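Local coordinates for protein Cas6b (Methanococcus maripaludis, PDB 4Z7K) that probably cleaves CRISPR precursor transcripts as a Cas6-family endoribonuclease, binding repeat RNA that forms no stem-loop, at residues 45-57 / 63-75. Sequence-based numbering, arbitrary orientation.
Sequences FVYKYPQIQFKII and IIGIGSLGINFLE. With nucleotides of chain C.
Gln51 O takes the backbone N of Ile66 at 2.8 Å and also a CA-H...O contact from Gly65 CA at 3.3 Å, so two donors grip one carbonyl where the loop becomes strand 52-57. Gly70 CA packs close by; glycine lets the first turn of helix 67-75 approach this carbonyl. The hairpin continues at the hydrogen-bonded pair Gln53-Ile64, where Ile64 N meets Gln53 O at 3.0 Å, nearly straight (169°). Ile52 and Phe54 face the helices: Ile52 CD1 touches Leu74 CD1 at 3.6 Å, and Ile63 CD1 reaches the Phe54 ring at its edge, branched and flat apolar groups suiting this core. On the opposite face, Gln53 CG lies beside the backbone N (chi1 -44°) and the chain then extends, bringing NE2 to Pro50 O at 3.0 Å and pinning the loop. The methyl Ile66 CD1 lies 4.0 Å from Tyr49 CE2, while Tyr49 OH bonds Gly203 O. Upstream, the loop meets RNA: Val46 O accepts O2' of G22 of chain C, the Tyr47 ring has N9 of G22 3.6 Å above one face, and O2' of A12 of chain C donates to Tyr47 OH at 3.1 Å. A leucine in place of Tyr47 would probably leave that O2' without its hydroxyl partner and G22 without a flat surface to rest on. Strand 60-66 runs between strands 52-57 and 2-9, Phe54 meets Phe27 of helix 20-30, and Leu74 packs on Met6 and Ile8, a beta-alpha-beta-beta-alpha-beta order consistent with the ferredoxin-like fold of RAMP proteins.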
loop_
_atom_site.group_PDB
_atom_site.type_symbol
_atom_site.label_atom_id
_atom_site.label_comp_id
_atom_site.label_asym_id
_atom_site.label_seq_id
_atom_site.Cartn_x
_atom_site.Cartn_y
_atom_site.Cartn_z
ATOM N N PHE B 45 -10.754 -11.502 3.182
ATOM C CA PHE B 45 -11.036 -10.982 1.869
ATOM C C PHE B 45 -10.814 -12.004 0.747
ATOM O O PHE B 45 -9.880 -12.789 0.818
ATOM C CB PHE B 45 -10.199 -9.739 1.717
ATOM C CG PHE B 45 -10.270 -8.843 2.926
ATOM C CD1 PHE B 45 -11.437 -8.178 3.252
ATOM C CD2 PHE B 45 -9.172 -8.683 3.749
ATOM C CE1 PHE B 45 -11.498 -7.350 4.366
ATOM C CE2 PHE B 45 -9.224 -7.864 4.863
ATOM C CZ PHE B 45 -10.390 -7.198 5.173
ATOM N N VAL B 46 -11.710 -12.041 -0.241
ATOM C CA VAL B 46 -11.604 -12.959 -1.393
ATOM C C VAL B 46 -10.785 -12.391 -2.577
ATOM O O VAL B 46 -11.159 -11.380 -3.177
ATOM C CB VAL B 46 -12.998 -13.334 -1.922
ATOM C CG1 VAL B 46 -12.901 -14.459 -2.940
ATOM C CG2 VAL B 46 -13.918 -13.685 -0.770
ATOM N N TYR B 47 -9.696 -13.063 -2.942
ATOM C CA TYR B 47 -8.740 -12.500 -3.902
ATOM C C TYR B 47 -8.960 -13.020 -5.323
ATOM O O TYR B 47 -8.129 -13.764 -5.874
ATOM C CB TYR B 47 -7.302 -12.763 -3.420
ATOM C CG TYR B 47 -6.899 -11.852 -2.271
ATOM C CD1 TYR B 47 -5.930 -10.868 -2.432
ATOM C CD2 TYR B 47 -7.520 -11.951 -1.039
ATOM C CE1 TYR B 47 -5.583 -10.029 -1.373
ATOM C CE2 TYR B 47 -7.186 -11.120 0.013
ATOM C CZ TYR B 47 -6.221 -10.160 -0.149
ATOM O OH TYR B 47 -5.905 -9.344 0.922
ATOM N N LYS B 48 -10.073 -12.599 -5.913
ATOM C CA LYS B 48 -10.422 -12.903 -7.294
ATOM C C LYS B 48 -11.001 -11.655 -7.962
ATOM O O LYS B 48 -11.336 -10.674 -7.285
ATOM C CB LYS B 48 -11.435 -14.050 -7.364
ATOM C CG LYS B 48 -10.855 -15.461 -7.565
ATOM C CD LYS B 48 -11.987 -16.471 -7.798
ATOM C CE LYS B 48 -12.797 -16.708 -6.503
ATOM N NZ LYS B 48 -13.947 -17.676 -6.600
ATOM N N TYR B 49 -11.124 -11.684 -9.282
ATOM C CA TYR B 49 -11.721 -10.568 -9.997
ATOM C C TYR B 49 -13.232 -10.596 -9.846
ATOM O O TYR B 49 -13.861 -11.591 -10.242
ATOM C CB TYR B 49 -11.352 -10.642 -11.474
ATOM C CG TYR B 49 -11.921 -9.526 -12.326
ATOM C CD1 TYR B 49 -11.517 -8.202 -12.136
ATOM C CD2 TYR B 49 -12.817 -9.798 -13.346
ATOM C CE1 TYR B 49 -12.015 -7.185 -12.917
ATOM C CE2 TYR B 49 -13.321 -8.790 -14.135
ATOM C CZ TYR B 49 -12.916 -7.483 -13.916
ATOM O OH TYR B 49 -13.421 -6.474 -14.704
ATOM N N PRO B 50 -13.816 -9.486 -9.310
ATOM C CA PRO B 50 -15.249 -9.317 -8.988
ATOM C C PRO B 50 -16.157 -9.514 -10.194
ATOM O O PRO B 50 -16.004 -8.796 -11.183
ATOM C CB PRO B 50 -15.342 -7.874 -8.472
ATOM C CG PRO B 50 -13.985 -7.566 -7.998
ATOM C CD PRO B 50 -13.042 -8.297 -8.920
ATOM N N GLN B 51 -17.075 -10.476 -10.120
ATOM C CA GLN B 51 -17.961 -10.749 -11.244
ATOM C C GLN B 51 -19.300 -10.085 -10.989
ATOM O O GLN B 51 -20.248 -10.255 -11.760
ATOM C CB GLN B 51 -18.060 -12.257 -11.502
ATOM C CG GLN B 51 -16.832 -12.999 -10.950
ATOM C CD GLN B 51 -16.727 -14.456 -11.382
ATOM O OE1 GLN B 51 -17.490 -14.928 -12.228
ATOM N NE2 GLN B 51 -15.762 -15.172 -10.805
ATOM N N ILE B 52 -19.347 -9.324 -9.895
ATOM C CA ILE B 52 -20.371 -8.299 -9.682
ATOM C C ILE B 52 -19.677 -6.992 -9.296
ATOM O O ILE B 52 -19.007 -6.944 -8.266
ATOM C CB ILE B 52 -21.390 -8.669 -8.572
ATOM C CG1 ILE B 52 -22.372 -9.728 -9.058
ATOM C CG2 ILE B 52 -22.201 -7.439 -8.157
ATOM C CD1 ILE B 52 -23.331 -9.209 -10.077
ATOM N N GLN B 53 -19.849 -5.942 -10.107
ATOM C CA GLN B 53 -19.192 -4.641 -9.877
ATOM C C GLN B 53 -20.182 -3.471 -9.910
ATOM O O GLN B 53 -21.074 -3.421 -10.759
ATOM C CB GLN B 53 -18.113 -4.393 -10.931
ATOM C CG GLN B 53 -17.232 -5.578 -11.217
ATOM C CD GLN B 53 -16.406 -5.376 -12.460
ATOM O OE1 GLN B 53 -16.092 -4.245 -12.825
ATOM N NE2 GLN B 53 -16.062 -6.468 -13.133
ATOM N N PHE B 54 -20.005 -2.514 -9.010
ATOM C CA PHE B 54 -20.901 -1.367 -8.957
ATOM C C PHE B 54 -20.245 -0.067 -9.426
ATOM O O PHE B 54 -19.216 0.350 -8.909
ATOM C CB PHE B 54 -21.446 -1.222 -7.552
ATOM C CG PHE B 54 -22.113 -2.456 -7.064
ATOM C CD1 PHE B 54 -21.450 -3.330 -6.228
ATOM C CD2 PHE B 54 -23.391 -2.771 -7.485
ATOM C CE1 PHE B 54 -22.059 -4.473 -5.797
ATOM C CE2 PHE B 54 -24.007 -3.907 -7.060
ATOM C CZ PHE B 54 -23.344 -4.761 -6.213
ATOM N N LYS B 55 -20.857 0.563 -10.422
ATOM C CA LYS B 55 -20.263 1.707 -11.092
ATOM C C LYS B 55 -21.270 2.858 -11.165
ATOM O O LYS B 55 -22.480 2.613 -11.152
ATOM C CB LYS B 55 -19.800 1.279 -12.484
ATOM C CG LYS B 55 -18.826 0.110 -12.433
ATOM C CD LYS B 55 -18.544 -0.524 -13.784
ATOM C CE LYS B 55 -17.325 -1.458 -13.701
ATOM N NZ LYS B 55 -16.062 -0.895 -13.094
ATOM N N ILE B 56 -20.803 4.106 -11.220
ATOM C CA ILE B 56 -21.743 5.197 -11.483
ATOM C C ILE B 56 -21.388 5.913 -12.775
ATOM O O ILE B 56 -20.302 6.475 -12.917
ATOM C CB ILE B 56 -21.795 6.205 -10.342
ATOM C CG1 ILE B 56 -22.508 5.580 -9.150
ATOM C CG2 ILE B 56 -22.570 7.420 -10.770
ATOM C CD1 ILE B 56 -22.567 6.481 -7.959
ATOM N N ILE B 57 -22.326 5.864 -13.718
ATOM C CA ILE B 57 -22.047 6.205 -15.108
ATOM C C ILE B 57 -23.125 7.034 -15.828
ATOM O O ILE B 57 -24.276 6.601 -15.980
ATOM C CB ILE B 57 -21.817 4.896 -15.905
ATOM C CG1 ILE B 57 -20.474 4.283 -15.507
ATOM C CG2 ILE B 57 -21.977 5.106 -17.406
ATOM C CD1 ILE B 57 -19.800 3.550 -16.598
ATOM N N ILE B 63 -24.961 -1.742 -12.737
ATOM C CA ILE B 63 -24.582 -2.927 -11.984
ATOM C C ILE B 63 -24.177 -3.994 -12.970
ATOM O O ILE B 63 -24.971 -4.370 -13.839
ATOM C CB ILE B 63 -25.719 -3.465 -11.145
ATOM C CG1 ILE B 63 -26.329 -2.347 -10.316
ATOM C CG2 ILE B 63 -25.222 -4.616 -10.288
ATOM C CD1 ILE B 63 -26.939 -2.814 -9.041
ATOM N N ILE B 64 -22.952 -4.491 -12.844
ATOM C CA ILE B 64 -22.455 -5.431 -13.837
ATOM C C ILE B 64 -22.390 -6.834 -13.265
ATOM O O ILE B 64 -21.906 -7.024 -12.149
ATOM C CB ILE B 64 -21.062 -5.040 -14.340
ATOM C CG1 ILE B 64 -21.011 -3.556 -14.654
ATOM C CG2 ILE B 64 -20.707 -5.827 -15.583
ATOM C CD1 ILE B 64 -21.637 -3.229 -15.981
ATOM N N GLY B 65 -22.887 -7.812 -14.018
ATOM C CA GLY B 65 -22.719 -9.195 -13.623
ATOM C C GLY B 65 -22.024 -9.946 -14.736
ATOM O O GLY B 65 -22.418 -9.831 -15.905
ATOM N N ILE B 66 -21.029 -10.760 -14.389
ATOM C CA ILE B 66 -20.218 -11.368 -15.434
ATOM C C ILE B 66 -20.160 -12.866 -15.269
ATOM O O ILE B 66 -19.990 -13.377 -14.152
ATOM C CB ILE B 66 -18.767 -10.856 -15.439
ATOM C CG1 ILE B 66 -18.661 -9.400 -15.009
ATOM C CG2 ILE B 66 -18.140 -11.087 -16.801
ATOM C CD1 ILE B 66 -17.299 -9.075 -14.460
ATOM N N GLY B 67 -20.296 -13.555 -16.398
ATOM C CA GLY B 67 -20.307 -15.007 -16.456
ATOM C C GLY B 67 -21.548 -15.624 -15.830
ATOM O O GLY B 67 -22.322 -14.946 -15.143
ATOM N N SER B 68 -21.705 -16.927 -16.033
ATOM C CA SER B 68 -22.832 -17.658 -15.487
ATOM C C SER B 68 -22.959 -17.402 -13.998
ATOM O O SER B 68 -24.067 -17.284 -13.484
ATOM C CB SER B 68 -22.680 -19.148 -15.751
ATOM O OG SER B 68 -21.536 -19.643 -15.080
ATOM N N LEU B 69 -21.821 -17.349 -13.310
ATOM C CA LEU B 69 -21.792 -17.113 -11.866
ATOM C C LEU B 69 -22.384 -15.748 -11.480
ATOM O O LEU B 69 -23.117 -15.631 -10.487
ATOM C CB LEU B 69 -20.362 -17.226 -11.335
ATOM C CG LEU B 69 -20.194 -17.006 -9.828
ATOM C CD1 LEU B 69 -20.751 -18.179 -9.068
ATOM C CD2 LEU B 69 -18.739 -16.768 -9.456
ATOM N N GLY B 70 -22.029 -14.713 -12.240
ATOM C CA GLY B 70 -22.492 -13.365 -11.945
ATOM C C GLY B 70 -23.936 -13.137 -12.344
ATOM O O GLY B 70 -24.767 -12.716 -11.537
ATOM N N ILE B 71 -24.229 -13.475 -13.593
ATOM C CA ILE B 71 -25.556 -13.352 -14.149
ATOM C C ILE B 71 -26.614 -14.094 -13.367
ATOM O O ILE B 71 -27.662 -13.540 -13.071
ATOM C CB ILE B 71 -25.598 -13.891 -15.559
ATOM C CG1 ILE B 71 -24.837 -12.962 -16.493
ATOM C CG2 ILE B 71 -27.033 -14.080 -16.006
ATOM C CD1 ILE B 71 -25.324 -13.021 -17.914
ATOM N N ASN B 72 -26.354 -15.358 -13.049
ATOM C CA ASN B 72 -27.354 -16.180 -12.360
ATOM C C ASN B 72 -27.772 -15.628 -10.985
ATOM O O ASN B 72 -28.948 -15.681 -10.651
ATOM C CB ASN B 72 -26.870 -17.634 -12.246
ATOM C CG ASN B 72 -27.303 -18.492 -13.454
ATOM O OD1 ASN B 72 -28.222 -18.139 -14.207
ATOM N ND2 ASN B 72 -26.623 -19.612 -13.645
ATOM N N PHE B 73 -26.841 -15.085 -10.200
ATOM C CA PHE B 73 -27.227 -14.424 -8.948
ATOM C C PHE B 73 -28.121 -13.241 -9.244
ATOM O O PHE B 73 -29.122 -12.998 -8.563
ATOM C CB PHE B 73 -26.015 -13.935 -8.166
ATOM C CG PHE B 73 -26.312 -12.762 -7.256
ATOM C CD1 PHE B 73 -25.985 -11.471 -7.634
ATOM C CD2 PHE B 73 -26.872 -12.954 -6.008
ATOM C CE1 PHE B 73 -26.238 -10.400 -6.799
ATOM C CE2 PHE B 73 -27.127 -11.877 -5.168
ATOM C CZ PHE B 73 -26.808 -10.606 -5.566
ATOM N N LEU B 74 -27.715 -12.493 -10.262
ATOM C CA LEU B 74 -28.385 -11.257 -10.670
ATOM C C LEU B 74 -29.852 -11.568 -10.977
ATOM O O LEU B 74 -30.728 -10.780 -10.639
ATOM C CB LEU B 74 -27.660 -10.612 -11.860
ATOM C CG LEU B 74 -27.517 -9.092 -11.818
ATOM C CD1 LEU B 74 -26.852 -8.643 -10.516
ATOM C CD2 LEU B 74 -26.695 -8.638 -13.001
ATOM N N GLU B 75 -30.097 -12.674 -11.685
ATOM C CA GLU B 75 -31.452 -13.144 -11.956
ATOM C C GLU B 75 -32.087 -13.844 -10.744
ATOM O O GLU B 75 -33.220 -13.523 -10.371
ATOM C CB GLU B 75 -31.458 -14.128 -13.140
ATOM C CG GLU B 75 -30.474 -13.859 -14.275
ATOM C CD GLU B 75 -30.588 -14.912 -15.371
ATOM O OE1 GLU B 75 -31.271 -15.933 -15.118
ATOM O OE2 GLU B 75 -30.026 -14.723 -16.478
ATOM P P G C 22 -9.028 -6.088 -7.025
ATOM O OP1 G C 22 -10.273 -5.928 -7.832
ATOM O OP2 G C 22 -8.486 -4.893 -6.335
ATOM O "O5'" G C 22 -9.234 -7.153 -5.852
ATOM C "C5'" G C 22 -10.239 -8.163 -5.906
ATOM C "C4'" G C 22 -10.610 -8.631 -4.518
ATOM O "O4'" G C 22 -9.428 -9.163 -3.863
ATOM C "C3'" G C 22 -11.116 -7.539 -3.577
ATOM O "O3'" G C 22 -12.518 -7.342 -3.665
ATOM C "C2'" G C 22 -10.690 -8.026 -2.206
ATOM O "O2'" G C 22 -11.634 -8.967 -1.718
ATOM C "C1'" G C 22 -9.370 -8.727 -2.523
ATOM N N9 G C 22 -8.229 -7.799 -2.422
ATOM C C8 G C 22 -7.358 -7.549 -3.450
ATOM N N7 G C 22 -6.427 -6.696 -3.156
ATOM C C5 G C 22 -6.705 -6.354 -1.851
ATOM C C6 G C 22 -6.014 -5.457 -1.017
ATOM O O6 G C 22 -5.009 -4.794 -1.295
ATOM N N1 G C 22 -6.593 -5.383 0.243
ATOM C C2 G C 22 -7.692 -6.092 0.644
ATOM N N2 G C 22 -8.084 -5.865 1.904
ATOM N N3 G C 22 -8.351 -6.936 -0.137
ATOM C C4 G C 22 -7.808 -7.022 -1.368
ATOM P P A C 12 -4.555 -5.971 8.500
ATOM O OP1 A C 12 -5.952 -6.247 8.078
ATOM O OP2 A C 12 -4.154 -6.214 9.914
ATOM O "O5'" A C 12 -3.563 -6.803 7.580
ATOM C "C5'" A C 12 -3.747 -8.201 7.448
ATOM C "C4'" A C 12 -4.800 -8.501 6.417
ATOM O "O4'" A C 12 -5.131 -7.284 5.698
ATOM C "C3'" A C 12 -4.370 -9.495 5.360
ATOM O "O3'" A C 12 -4.697 -10.806 5.761
ATOM C "C2'" A C 12 -5.102 -9.043 4.097
ATOM O "O2'" A C 12 -6.389 -9.623 4.014
ATOM C "C1'" A C 12 -5.242 -7.534 4.317
ATOM N N9 A C 12 -4.189 -6.758 3.634
ATOM C C8 A C 12 -3.495 -5.703 4.172
ATOM N N7 A C 12 -2.601 -5.195 3.364
ATOM C C5 A C 12 -2.712 -5.970 2.211
ATOM C C6 A C 12 -2.029 -5.934 0.976
ATOM N N6 A C 12 -1.067 -5.062 0.669
ATOM N N1 A C 12 -2.372 -6.842 0.044
ATOM C C2 A C 12 -3.340 -7.719 0.339
ATOM N N3 A C 12 -4.059 -7.855 1.451
ATOM C C4 A C 12 -3.690 -6.938 2.364
ATOM P P A C 15 -0.120 -17.556 -2.727
ATOM O OP1 A C 15 1.263 -18.088 -2.623
ATOM O OP2 A C 15 -0.439 -16.203 -2.180
ATOM O "O5'" A C 15 -0.531 -17.597 -4.265
ATOM C "C5'" A C 15 -1.354 -18.650 -4.750
ATOM C "C4'" A C 15 -2.193 -18.213 -5.917
ATOM O "O4'" A C 15 -2.806 -16.921 -5.636
ATOM C "C3'" A C 15 -1.427 -18.040 -7.222
ATOM O "O3'" A C 15 -2.293 -18.380 -8.295
ATOM C "C2'" A C 15 -1.168 -16.534 -7.255
ATOM O "O2'" A C 15 -0.918 -15.995 -8.536
ATOM C "C1'" A C 15 -2.469 -16.011 -6.673
ATOM N N9 A C 15 -2.409 -14.645 -6.137
ATOM C C8 A C 15 -1.400 -14.026 -5.430
ATOM N N7 A C 15 -1.680 -12.788 -5.087
ATOM C C5 A C 15 -2.956 -12.578 -5.597
ATOM C C6 A C 15 -3.821 -11.469 -5.562
ATOM N N6 A C 15 -3.528 -10.303 -4.978
ATOM N N1 A C 15 -5.018 -11.603 -6.177
ATOM C C2 A C 15 -5.328 -12.770 -6.765
ATOM N N3 A C 15 -4.608 -13.878 -6.868
ATOM C C4 A C 15 -3.421 -13.714 -6.245
#